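Side-chain contacts in hypothetical protein Cgl1923 (Corynebacterium glutamicum ATCC 13032, PDB 2P90), which is of unknown function but belongs to the PAC2 family, named after a proteasome assembly chaperone, and may therefore act in a proteasome-related process: residues S208-A213 with E239-Q244; Y197-P202 with T214-Q219; P150-A155 with Q264-E269; I136-A141 with Q219-S224. One frame throughout, in Å; residues are numbered along the deposited sequence.

In the fold
Contacts 1, 2 and 4 all involve helix 211-225, gripped at successive levels: near its start by helix 232-250, in its middle by strand 194-202, and toward its end by strand 134-143. Contacts 2 and 4 are buried and mostly aliphatic; the two strands are neighbours in the main mixed sheet, and the contacts lie about 7 Å apart between centres. Contact 1 is only partly buried, combining the packing of a proline and a tyrosine on a valine with a water bridge from tyrosine to histidine. Contact 3 lies at the surface, about 19 Å from the chain centre, where a tyrosine of helix 253-276 meets the approach to edge strand 153-157 through a weak hydrogen bond and apolar touches.

Contact 1: residues S208-A213 with E239-Q244; sequences SPYPAA and EKVHRQ
The phenol ring of Tyr210 meets Val241 obliquely, with its CD1 4.0 Å from Val241 CG2, and the two side chains cross nearly at right angles. The hydroxyl end of the same ring is linked to the imidazole of His242 by a water, which lies 2.7 Å from Tyr210 OH and 3.0 Å from His242 ND1. This water sits in the imidazole plane, at the ring edge. The ring of His242 also meets that of His147, their planes inclined at about 60°, and Tyr210 itself touches His147. The contact joins the start of helix 211-225 to helix 232-250, two consecutive helices of this alpha/beta fold, while Tyr210 also packs against Val201 and Pro202 at the end of strand 194-202. The chain enters helix 211-225 here, Ala213 N donating to Tyr210 O over 3.0 Å. Pro211 makes the tightest touch across the contact: its CD is 3.3 Å from Val241 CG1, with CG of the proline ring a little farther from the same methyl. Val241 thus divides its branches, CG1 against the proline and CG2 against the tyrosine. Its chi1 of 30° is well away from a staggered value, and at 2.35 Å resolution both this torsion and the short touch on the proline are doubtful in detail.

Contact 2: residues Y197-P202 with T214-Q219; sequences YTVHVP and TLKLLQ
Val199 and Leu217 form the centre of a strand-helix packing in which strand 194-202 leads through a loop into helix 211-225, and the helix runs back across the strand it follows. This is a beta-alpha unit of an alpha/beta fold, the helix packed antiparallel on its strand: the two segment axes approach to 8.5 Å, with their directions 158° apart. Aliphatic contact dominates. Leu217 has CG anti to its carbonyl carbon (chi1 -76°), which carries its branched end toward the strand, although its CA-CB bond points neither at the strand nor away from it. There the leucine crosses Val199 at about a right angle. Its CG lies 3.7 Å from Val199 CG1 and 3.8 Å from Val199 CB, so the branch point itself, as well as its methyls, bears on the valine. The second valine methyl, CG2, turns to the preceding helix residue and approaches Lys216 CB at 3.9 Å, packing on the aliphatic base of the lysine. Farther along the strand, Leu217 CD2 lies 4.3 Å from Tyr197 CB. The charged end of Lys216 leads away from the strand; its bent chain delivers NZ to a salt bridge with Asp165 and a weak hydrogen bond to Thr151 O. A last kind of contact is between a methyl and a backbone carbonyl: Leu217 CD2 stands 3.7 Å from Tyr197 O, a packing touch with no hydrogen bond.

Contact 3: residues P150-A155 with Q264-E269; sequences PTVVTA and QQYDSE
Tyr266 reaches across from helix 253-276 and brings its hydroxyl to Pro150 and Val152, which approach from opposite sides of the phenol plane. With CG anti to the backbone N (chi1 -174°), the aromatic side chain extends outward from the helix and spans the distance between the main chains, whose nearest CA atoms, those of Pro150 and Tyr266, are 9.8 Å apart. Tyr266 OH donates a weak hydrogen bond of 2.8 Å to Pro150 O. This carbonyl oxygen lies about 1.8 Å out of the ring plane, an arrangement not ideal for a phenol proton, which prefers to stay in that plane. Segment 150-155 leads into strand 153-157, the outermost strand on this side of the main mixed sheet within the chain, so the tyrosine ties the long C-terminal helix to the approach of an edge strand. Val152 is hydrogen-bonded through its backbone to His200 of the adjoining strand. On the other side of the phenol plane, Val152 and Tyr266 lie alongside each other and point in opposite senses, with Val152 CG2 3.5 Å from Tyr266 OH and 4.1 Å from Tyr266 CE1. The pyrrolidine of Pro150 crosses the phenol at a slant, its CD 3.8 Å from Tyr266 OH. One residue along the helix, Asp267 forms a salt bridge with Arg149, a charged tie beside the proline.

Contact 4: residues I136-A141 with Q219-S224; sequences ICLYAA and QSIADS
Leu138 and Ile221 make the close part of this contact, crossing at about a right angle with their terminal methyls together. Ile221 CD1 is set against both leucine branches, 3.7 Å from Leu138 CD1 and 3.8 Å from Leu138 CD2, while the isoleucine CG1 remains farther off, 4.2 Å from Leu138 CD2. In Ile221 the CG1 branch is anti to the carbonyl carbon (chi1 -73°) and continues nearly extended, which carries CD1 toward the strand although the CB starts out alongside it. Leu138 likewise has its CG anti to the carbonyl carbon, and its CA-CB bond points toward the helix. No hydrogen bond crosses between the segments, and this half of the contact is purely aliphatic and buried.

The looser half lies one helical turn on, beside the partly exposed Ser224. Ile136 stretches its CG1-CD1 arm toward the helix, but its single approach is CD1 to Ser224 OG at 3.9 Å, a methyl resting beside a hydroxyl. That hydroxyl is hydrogen-bonded to Tyr197 OH, so its polar need is met by the neighbouring strand while Ile136 packs against it. The next helix residue back, Asp223, is exposed.

Helix 211-225 thus spans several strands of the sheet: Leu138 and Ile221 both touch Ile29 of strand 27-33, Ile136 leans on Tyr197 of strand 194-202, and Cys137 and Tyr139, alternating with these residues along strand 134-143, pack against helix 179-189 on the other face.

Contact 1: residues S208-A213 with E239-Q244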
loop_
_atom_site.group_PDB
_atom_site.type_symbol
_atom_site.label_atom_id
_atom_site.label_comp_id
_atom_site.label_asym_id
_atom_site.label_seq_id
_atom_site.Cartn_x
_atom_site.Cartn_y
_atom_site.Cartn_z
ATOM N N SER B 208 13.305 18.115 -5.044
ATOM C CA SER B 208 12.732 19.298 -5.716
ATOM C C SER B 208 12.935 19.164 -7.209
ATOM O O SER B 208 13.830 18.436 -7.630
ATOM C CB SER B 208 13.435 20.586 -5.251
ATOM O OG SER B 208 13.405 20.695 -3.839
ATOM N N PRO B 209 12.100 19.838 -8.017
ATOM C CA PRO B 209 12.312 19.823 -9.469
ATOM C C PRO B 209 13.757 20.166 -9.872
ATOM O O PRO B 209 14.321 21.167 -9.433
ATOM C CB PRO B 209 11.319 20.879 -9.966
ATOM C CG PRO B 209 10.189 20.791 -8.964
ATOM C CD PRO B 209 10.887 20.597 -7.651
ATOM N N TYR B 210 14.358 19.304 -10.673
ATOM C CA TYR B 210 15.690 19.537 -11.234
ATOM C C TYR B 210 15.599 19.481 -12.777
ATOM O O TYR B 210 15.870 18.455 -13.393
ATOM C CB TYR B 210 16.713 18.539 -10.656
ATOM C CG TYR B 210 18.139 18.938 -10.900
ATOM C CD1 TYR B 210 18.724 19.994 -10.198
ATOM C CD2 TYR B 210 18.907 18.268 -11.841
ATOM C CE1 TYR B 210 20.056 20.357 -10.435
ATOM C CE2 TYR B 210 20.196 18.612 -12.093
ATOM C CZ TYR B 210 20.775 19.660 -11.398
ATOM O OH TYR B 210 22.077 19.976 -11.657
ATOM N N PRO B 211 15.158 20.590 -13.393
ATOM C CA PRO B 211 14.935 20.647 -14.866
ATOM C C PRO B 211 16.077 20.257 -15.777
ATOM O O PRO B 211 15.819 19.832 -16.901
ATOM C CB PRO B 211 14.509 22.098 -15.117
ATOM C CG PRO B 211 13.976 22.578 -13.798
ATOM C CD PRO B 211 14.756 21.851 -12.730
ATOM N N ALA B 212 17.326 20.397 -15.348
ATOM C CA ALA B 212 18.453 19.950 -16.198
ATOM C C ALA B 212 18.318 18.439 -16.551
ATOM O O ALA B 212 18.717 17.984 -17.637
ATOM C CB ALA B 212 19.806 20.261 -15.529
ATOM N N ALA B 213 17.712 17.674 -15.641
ATOM C CA ALA B 213 17.521 16.232 -15.835
ATOM C C ALA B 213 16.370 15.943 -16.811
ATOM O O ALA B 213 16.488 15.085 -17.669
ATOM C CB ALA B 213 17.315 15.570 -14.522
ATOM N N GLU B 239 18.720 26.950 -15.722
ATOM C CA GLU B 239 19.633 28.033 -15.379
ATOM C C GLU B 239 19.163 28.727 -14.113
ATOM O O GLU B 239 19.975 29.196 -13.321
ATOM C CB GLU B 239 19.722 29.029 -16.527
ATOM C CG GLU B 239 20.374 28.457 -17.790
ATOM C CD GLU B 239 20.129 29.292 -19.068
ATOM O OE1 GLU B 239 19.339 30.286 -19.037
ATOM O OE2 GLU B 239 20.728 28.932 -20.115
ATOM N N LYS B 240 17.849 28.775 -13.922
ATOM C CA LYS B 240 17.256 29.435 -12.765
ATOM C C LYS B 240 17.431 28.584 -11.507
ATOM O O LYS B 240 17.771 29.134 -10.448
ATOM C CB LYS B 240 15.790 29.802 -13.043
ATOM C CG LYS B 240 14.986 30.288 -11.859
ATOM C CD LYS B 240 14.934 31.815 -11.772
ATOM C CE LYS B 240 13.758 32.291 -10.872
ATOM N NZ LYS B 240 12.378 32.003 -11.447
ATOM N N VAL B 241 17.249 27.260 -11.616
ATOM C CA VAL B 241 17.572 26.357 -10.476
ATOM C C VAL B 241 19.088 26.264 -10.166
ATOM O O VAL B 241 19.485 26.207 -9.007
ATOM C CB VAL B 241 16.836 24.947 -10.519
ATOM C CG1 VAL B 241 16.581 24.525 -11.912
ATOM C CG2 VAL B 241 17.637 23.853 -9.793
ATOM N N HIS B 242 19.922 26.293 -11.197
ATOM C CA HIS B 242 21.352 26.368 -10.999
ATOM C C HIS B 242 21.774 27.585 -10.144
ATOM O O HIS B 242 22.588 27.457 -9.213
ATOM C CB HIS B 242 22.085 26.379 -12.347
ATOM C CG HIS B 242 23.561 26.188 -12.218
ATOM N ND1 HIS B 242 24.124 24.993 -11.812
ATOM C CD2 HIS B 242 24.592 27.045 -12.429
ATOM C CE1 HIS B 242 25.440 25.125 -11.780
ATOM N NE2 HIS B 242 25.748 26.360 -12.150
ATOM N N ARG B 243 21.207 28.750 -10.467
ATOM C CA ARG B 243 21.525 29.982 -9.753
ATOM C C ARG B 243 21.081 29.933 -8.292
ATOM O O ARG B 243 21.815 30.401 -7.399
ATOM C CB ARG B 243 20.983 31.222 -10.479
ATOM C CG ARG B 243 21.632 31.473 -11.851
ATOM C CD ARG B 243 21.285 32.869 -12.444
ATOM N NE ARG B 243 19.861 33.042 -12.768
ATOM C CZ ARG B 243 19.311 32.814 -13.968
ATOM N NH1 ARG B 243 20.064 32.402 -14.998
ATOM N NH2 ARG B 243 17.998 33.008 -14.147
ATOM N N GLN B 244 19.920 29.331 -8.034
ATOM C CA GLN B 244 19.479 29.143 -6.648
ATOM C C GLN B 244 20.422 28.218 -5.874
ATOM O O GLN B 244 20.670 28.408 -4.670
ATOM C CB GLN B 244 18.041 28.639 -6.592
ATOM C CG GLN B 244 17.066 29.580 -7.292
ATOM C CD GLN B 244 15.688 28.959 -7.521
ATOM O OE1 GLN B 244 15.560 27.885 -8.131
ATOM N NE2 GLN B 244 14.647 29.644 -7.036
HETATM O O HOH W 1 22.165 22.702 -11.564
#

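Contact 2: residues Y197-P202 with T214-Q219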
loop_
_atom_site.group_PDB
_atom_site.type_symbol
_atom_site.label_atom_id
_atom_site.label_comp_id
_atom_site.label_asym_id
_atom_site.label_seq_id
_atom_site.Cartn_x
_atom_site.Cartn_y
_atom_site.Cartn_z
ATOM N N TYR B 197 16.396 4.499 -20.132
ATOM C CA TYR B 197 17.301 5.633 -19.882
ATOM C C TYR B 197 17.127 6.183 -18.472
ATOM O O TYR B 197 16.055 6.612 -18.064
ATOM C CB TYR B 197 17.115 6.777 -20.883
ATOM C CG TYR B 197 17.309 6.464 -22.357
ATOM C CD1 TYR B 197 17.929 5.277 -22.797
ATOM C CD2 TYR B 197 16.905 7.390 -23.320
ATOM C CE1 TYR B 197 18.119 5.016 -24.180
ATOM C CE2 TYR B 197 17.096 7.151 -24.702
ATOM C CZ TYR B 197 17.695 5.963 -25.110
ATOM O OH TYR B 197 17.829 5.742 -26.452
ATOM N N THR B 198 18.212 6.195 -17.733
ATOM C CA THR B 198 18.226 6.804 -16.436
ATOM C C THR B 198 19.093 8.075 -16.450
ATOM O O THR B 198 20.261 8.053 -16.841
ATOM C CB THR B 198 18.796 5.796 -15.410
ATOM O OG1 THR B 198 18.119 4.545 -15.575
ATOM C CG2 THR B 198 18.644 6.305 -13.985
ATOM N N VAL B 199 18.518 9.168 -15.989
ATOM C CA VAL B 199 19.253 10.402 -15.826
ATOM C C VAL B 199 19.699 10.430 -14.356
ATOM O O VAL B 199 18.968 9.945 -13.477
ATOM C CB VAL B 199 18.351 11.613 -16.237
ATOM C CG1 VAL B 199 17.152 11.778 -15.279
ATOM C CG2 VAL B 199 19.140 12.901 -16.334
ATOM N N HIS B 200 20.894 10.962 -14.096
ATOM C CA HIS B 200 21.480 10.972 -12.759
ATOM C C HIS B 200 21.305 12.333 -12.152
ATOM O O HIS B 200 21.720 13.318 -12.752
ATOM C CB HIS B 200 22.971 10.654 -12.830
ATOM C CG HIS B 200 23.259 9.265 -13.301
ATOM N ND1 HIS B 200 24.369 8.554 -12.895
ATOM C CD2 HIS B 200 22.563 8.442 -14.118
ATOM C CE1 HIS B 200 24.360 7.365 -13.468
ATOM N NE2 HIS B 200 23.264 7.267 -14.203
ATOM N N VAL B 201 20.674 12.403 -10.980
ATOM C CA VAL B 201 20.315 13.674 -10.397
ATOM C C VAL B 201 21.065 13.782 -9.073
ATOM O O VAL B 201 21.100 12.800 -8.340
ATOM C CB VAL B 201 18.771 13.732 -10.176
ATOM C CG1 VAL B 201 18.333 15.042 -9.487
ATOM C CG2 VAL B 201 18.006 13.472 -11.512
ATOM N N PRO B 202 21.698 14.954 -8.777
ATOM C CA PRO B 202 22.376 15.117 -7.487
ATOM C C PRO B 202 21.424 14.692 -6.386
ATOM O O PRO B 202 20.297 15.147 -6.368
ATOM C CB PRO B 202 22.652 16.626 -7.419
ATOM C CG PRO B 202 22.728 17.045 -8.816
ATOM C CD PRO B 202 21.837 16.167 -9.613
ATOM N N THR B 214 15.273 16.674 -16.692
ATOM C CA THR B 214 14.180 16.598 -17.654
ATOM C C THR B 214 14.742 16.850 -19.047
ATOM O O THR B 214 14.609 15.999 -19.931
ATOM C CB THR B 214 13.095 17.627 -17.323
ATOM O OG1 THR B 214 12.744 17.499 -15.939
ATOM C CG2 THR B 214 11.835 17.473 -18.224
ATOM N N LEU B 215 15.420 17.996 -19.200
ATOM C CA LEU B 215 16.129 18.384 -20.434
ATOM C C LEU B 215 17.007 17.273 -20.988
ATOM O O LEU B 215 16.897 16.895 -22.156
ATOM C CB LEU B 215 16.979 19.646 -20.177
ATOM C CG LEU B 215 17.610 20.396 -21.361
ATOM C CD1 LEU B 215 16.591 20.848 -22.446
ATOM C CD2 LEU B 215 18.368 21.612 -20.864
ATOM N N LYS B 216 17.863 16.733 -20.129
ATOM C CA LYS B 216 18.710 15.624 -20.514
ATOM C C LYS B 216 17.905 14.420 -21.020
ATOM O O LYS B 216 18.231 13.878 -22.080
ATOM C CB LYS B 216 19.657 15.237 -19.366
ATOM C CG LYS B 216 20.830 14.359 -19.805
ATOM C CD LYS B 216 21.593 14.997 -20.979
ATOM C CE LYS B 216 22.138 13.933 -21.941
ATOM N NZ LYS B 216 23.470 13.410 -21.523
ATOM N N LEU B 217 16.870 13.991 -20.277
ATOM C CA LEU B 217 16.033 12.870 -20.747
ATOM C C LEU B 217 15.415 13.186 -22.113
ATOM O O LEU B 217 15.427 12.352 -22.999
ATOM C CB LEU B 217 14.925 12.486 -19.749
ATOM C CG LEU B 217 15.246 11.695 -18.487
ATOM C CD1 LEU B 217 14.007 11.679 -17.584
ATOM C CD2 LEU B 217 15.740 10.264 -18.773
ATOM N N LEU B 218 14.906 14.402 -22.273
ATOM C CA LEU B 218 14.246 14.764 -23.503
ATOM C C LEU B 218 15.220 14.809 -24.708
ATOM O O LEU B 218 14.905 14.295 -25.792
ATOM C CB LEU B 218 13.466 16.070 -23.328
ATOM C CG LEU B 218 12.188 16.008 -22.476
ATOM C CD1 LEU B 218 11.469 17.341 -22.477
ATOM C CD2 LEU B 218 11.247 14.901 -22.988
ATOM N N GLN B 219 16.410 15.387 -24.517
ATOM C CA GLN B 219 17.381 15.417 -25.601
ATOM C C GLN B 219 17.939 14.023 -25.918
ATOM O O GLN B 219 18.277 13.738 -27.059
ATOM C CB GLN B 219 18.445 16.551 -25.446
ATOM C CG GLN B 219 19.419 16.483 -24.277
ATOM C CD GLN B 219 19.979 17.881 -23.861
ATOM O OE1 GLN B 219 19.704 18.918 -24.494
ATOM N NE2 GLN B 219 20.759 17.898 -22.777
#

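Contact 3: residues P150-A155 with Q264-E269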
loop_
_atom_site.group_PDB
_atom_site.type_symbol
_atom_site.label_atom_id
_atom_site.label_comp_id
_atom_site.label_asym_id
_atom_site.label_seq_id
_atom_site.Cartn_x
_atom_site.Cartn_y
_atom_site.Cartn_z
ATOM N N PRO B 150 27.740 18.568 -15.949
ATOM C CA PRO B 150 26.632 18.174 -16.852
ATOM C C PRO B 150 25.861 16.951 -16.328
ATOM O O PRO B 150 26.443 16.093 -15.645
ATOM C CB PRO B 150 27.330 17.840 -18.177
ATOM C CG PRO B 150 28.686 18.540 -18.120
ATOM C CD PRO B 150 29.045 18.671 -16.651
ATOM N N THR B 151 24.555 16.907 -16.629
ATOM C CA THR B 151 23.684 15.773 -16.274
ATOM C C THR B 151 23.900 14.542 -17.167
ATOM O O THR B 151 23.760 14.591 -18.390
ATOM C CB THR B 151 22.187 16.179 -16.227
ATOM O OG1 THR B 151 21.994 17.160 -15.204
ATOM C CG2 THR B 151 21.309 14.986 -15.893
ATOM N N VAL B 152 24.243 13.436 -16.529
ATOM C CA VAL B 152 24.503 12.203 -17.237
ATOM C C VAL B 152 23.249 11.305 -17.350
ATOM O O VAL B 152 22.369 11.322 -16.475
ATOM C CB VAL B 152 25.637 11.446 -16.545
ATOM C CG1 VAL B 152 25.676 9.986 -16.993
ATOM C CG2 VAL B 152 26.962 12.163 -16.817
ATOM N N VAL B 153 23.184 10.558 -18.450
ATOM C CA VAL B 153 22.188 9.535 -18.687
ATOM C C VAL B 153 22.890 8.204 -18.998
ATOM O O VAL B 153 23.769 8.127 -19.859
ATOM C CB VAL B 153 21.232 9.939 -19.845
ATOM C CG1 VAL B 153 20.465 8.717 -20.409
ATOM C CG2 VAL B 153 20.240 10.947 -19.361
ATOM N N THR B 154 22.507 7.157 -18.278
ATOM C CA THR B 154 22.996 5.814 -18.596
ATOM C C THR B 154 21.877 4.985 -19.239
ATOM O O THR B 154 20.705 5.293 -19.067
ATOM C CB THR B 154 23.599 5.109 -17.369
ATOM O OG1 THR B 154 22.673 5.157 -16.306
ATOM C CG2 THR B 154 24.866 5.805 -16.915
ATOM N N ALA B 155 22.238 3.958 -19.996
ATOM C CA ALA B 155 21.256 3.168 -20.726
ATOM C C ALA B 155 21.445 1.668 -20.524
ATOM O O ALA B 155 22.582 1.199 -20.258
ATOM C CB ALA B 155 21.235 3.533 -22.224
ATOM N N GLN B 264 35.238 16.000 -8.046
ATOM C CA GLN B 264 36.466 15.233 -8.225
ATOM C C GLN B 264 36.125 13.809 -8.644
ATOM O O GLN B 264 36.635 13.302 -9.640
ATOM C CB GLN B 264 37.290 15.237 -6.930
ATOM C CG GLN B 264 38.795 15.273 -7.171
ATOM C CD GLN B 264 39.645 15.233 -5.877
ATOM O OE1 GLN B 264 39.146 14.887 -4.779
ATOM N NE2 GLN B 264 40.946 15.565 -6.012
ATOM N N GLN B 265 35.247 13.177 -7.871
ATOM C CA GLN B 265 34.663 11.879 -8.196
ATOM C C GLN B 265 34.155 11.811 -9.651
ATOM O O GLN B 265 34.542 10.937 -10.417
ATOM C CB GLN B 265 33.532 11.623 -7.200
ATOM C CG GLN B 265 32.687 10.373 -7.431
ATOM C CD GLN B 265 31.753 10.086 -6.238
ATOM O OE1 GLN B 265 30.557 9.820 -6.418
ATOM N NE2 GLN B 265 32.307 10.138 -5.010
ATOM N N TYR B 266 33.323 12.787 -10.017
ATOM C CA TYR B 266 32.751 12.937 -11.351
ATOM C C TYR B 266 33.793 12.992 -12.477
ATOM O O TYR B 266 33.657 12.298 -13.497
ATOM C CB TYR B 266 31.875 14.205 -11.367
ATOM C CG TYR B 266 31.092 14.407 -12.642
ATOM C CD1 TYR B 266 29.735 14.082 -12.715
ATOM C CD2 TYR B 266 31.721 14.887 -13.795
ATOM C CE1 TYR B 266 29.024 14.260 -13.900
ATOM C CE2 TYR B 266 31.030 15.054 -14.985
ATOM C CZ TYR B 266 29.676 14.740 -15.026
ATOM O OH TYR B 266 28.991 14.946 -16.201
ATOM N N ASP B 267 34.803 13.854 -12.300
ATOM C CA ASP B 267 35.861 14.087 -13.306
ATOM C C ASP B 267 36.742 12.842 -13.466
ATOM O O ASP B 267 37.131 12.448 -14.576
ATOM C CB ASP B 267 36.721 15.295 -12.910
ATOM C CG ASP B 267 35.952 16.610 -12.982
ATOM O OD1 ASP B 267 35.040 16.727 -13.825
ATOM O OD2 ASP B 267 36.274 17.548 -12.215
ATOM N N SER B 268 37.026 12.227 -12.326
ATOM C CA SER B 268 37.768 11.003 -12.275
ATOM C C SER B 268 37.075 9.889 -13.079
ATOM O O SER B 268 37.743 9.191 -13.874
ATOM C CB SER B 268 37.927 10.590 -10.821
ATOM O OG SER B 268 38.931 9.622 -10.719
ATOM N N GLU B 269 35.760 9.716 -12.878
ATOM C CA GLU B 269 35.014 8.655 -13.558
ATOM C C GLU B 269 34.891 8.978 -15.056
ATOM O O GLU B 269 34.952 8.083 -15.908
ATOM C CB GLU B 269 33.652 8.402 -12.887
ATOM C CG GLU B 269 32.953 7.013 -13.167
ATOM C CD GLU B 269 33.846 5.828 -13.788
ATOM O OE1 GLU B 269 34.476 5.027 -13.007
ATOM O OE2 GLU B 269 33.826 5.656 -15.055
#

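Contact 4: residues I136-A141 with Q219-S224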
loop_
_atom_site.group_PDB
_atom_site.type_symbol
_atom_site.label_atom_id
_atom_site.label_comp_id
_atom_site.label_asym_id
_atom_site.label_seq_id
_atom_site.Cartn_x
_atom_site.Cartn_y
_atom_site.Cartn_z
ATOM N N ILE B 136 11.371 3.031 -25.272
ATOM C CA ILE B 136 12.237 3.693 -24.331
ATOM C C ILE B 136 11.522 4.070 -23.037
ATOM O O ILE B 136 10.642 4.918 -23.058
ATOM C CB ILE B 136 12.849 5.002 -24.914
ATOM C CG1 ILE B 136 13.486 4.748 -26.298
ATOM C CG2 ILE B 136 13.835 5.605 -23.868
ATOM C CD1 ILE B 136 14.211 5.983 -26.903
ATOM N N CYS B 137 11.968 3.470 -21.935
ATOM C CA CYS B 137 11.492 3.760 -20.594
ATOM C C CYS B 137 12.377 4.747 -19.850
ATOM O O CYS B 137 13.591 4.656 -19.904
ATOM C CB CYS B 137 11.412 2.471 -19.802
ATOM S SG CYS B 137 10.276 1.253 -20.514
ATOM N N LEU B 138 11.759 5.690 -19.149
ATOM C CA LEU B 138 12.497 6.755 -18.492
ATOM C C LEU B 138 12.546 6.580 -16.983
ATOM O O LEU B 138 11.546 6.197 -16.378
ATOM C CB LEU B 138 11.867 8.097 -18.830
ATOM C CG LEU B 138 11.629 8.394 -20.312
ATOM C CD1 LEU B 138 11.100 9.832 -20.447
ATOM C CD2 LEU B 138 12.890 8.149 -21.198
ATOM N N TYR B 139 13.718 6.863 -16.398
ATOM C CA TYR B 139 13.992 6.703 -14.968
ATOM C C TYR B 139 14.808 7.916 -14.547
ATOM O O TYR B 139 15.596 8.406 -15.339
ATOM C CB TYR B 139 14.831 5.456 -14.724
ATOM C CG TYR B 139 14.225 4.193 -15.295
ATOM C CD1 TYR B 139 13.390 3.402 -14.505
ATOM C CD2 TYR B 139 14.481 3.787 -16.625
ATOM C CE1 TYR B 139 12.812 2.272 -15.003
ATOM C CE2 TYR B 139 13.898 2.627 -17.139
ATOM C CZ TYR B 139 13.058 1.881 -16.313
ATOM O OH TYR B 139 12.442 0.732 -16.729
ATOM N N ALA B 140 14.587 8.437 -13.342
ATOM C CA ALA B 140 15.465 9.458 -12.760
ATOM C C ALA B 140 15.925 8.957 -11.394
ATOM O O ALA B 140 15.096 8.696 -10.474
ATOM C CB ALA B 140 14.765 10.783 -12.646
ATOM N N ALA B 141 17.246 8.796 -11.257
ATOM C CA ALA B 141 17.816 8.260 -10.007
ATOM C C ALA B 141 18.599 9.294 -9.264
ATOM O O ALA B 141 19.345 10.041 -9.884
ATOM C CB ALA B 141 18.705 6.994 -10.276
ATOM N N GLN B 219 16.410 15.387 -24.517
ATOM C CA GLN B 219 17.381 15.417 -25.601
ATOM C C GLN B 219 17.939 14.023 -25.918
ATOM O O GLN B 219 18.277 13.738 -27.059
ATOM C CB GLN B 219 18.445 16.551 -25.446
ATOM C CG GLN B 219 19.419 16.483 -24.277
ATOM C CD GLN B 219 19.979 17.881 -23.861
ATOM O OE1 GLN B 219 19.704 18.918 -24.494
ATOM N NE2 GLN B 219 20.759 17.898 -22.777
ATOM N N SER B 220 17.958 13.127 -24.931
ATOM C CA SER B 220 18.345 11.739 -25.210
ATOM C C SER B 220 17.305 11.051 -26.107
ATOM O O SER B 220 17.645 10.262 -26.985
ATOM C CB SER B 220 18.550 10.949 -23.924
ATOM O OG SER B 220 19.446 11.629 -23.077
ATOM N N ILE B 221 16.044 11.374 -25.865
ATOM C CA ILE B 221 14.929 10.896 -26.664
ATOM C C ILE B 221 14.927 11.529 -28.056
ATOM O O ILE B 221 14.802 10.817 -29.051
ATOM C CB ILE B 221 13.601 11.210 -25.944
ATOM C CG1 ILE B 221 13.421 10.289 -24.739
ATOM C CG2 ILE B 221 12.417 11.092 -26.888
ATOM C CD1 ILE B 221 12.482 10.881 -23.742
ATOM N N ALA B 222 15.047 12.855 -28.128
ATOM C CA ALA B 222 15.156 13.544 -29.422
ATOM C C ALA B 222 16.272 12.932 -30.290
ATOM O O ALA B 222 16.066 12.670 -31.474
ATOM C CB ALA B 222 15.344 15.040 -29.233
ATOM N N ASP B 223 17.409 12.635 -29.653
ATOM C CA ASP B 223 18.608 12.069 -30.282
ATOM C C ASP B 223 18.352 10.681 -30.857
ATOM O O ASP B 223 18.619 10.439 -32.021
ATOM C CB ASP B 223 19.779 12.088 -29.256
ATOM C CG ASP B 223 21.031 11.289 -29.699
ATOM O OD1 ASP B 223 21.241 11.044 -30.924
ATOM O OD2 ASP B 223 21.850 10.924 -28.799
ATOM N N SER B 224 17.814 9.771 -30.048
ATOM C CA SER B 224 17.726 8.357 -30.428
ATOM C C SER B 224 16.449 7.977 -31.183
ATOM O O SER B 224 16.343 6.883 -31.727
ATOM C CB SER B 224 17.889 7.483 -29.188
ATOM O OG SER B 224 17.324 8.106 -28.057
#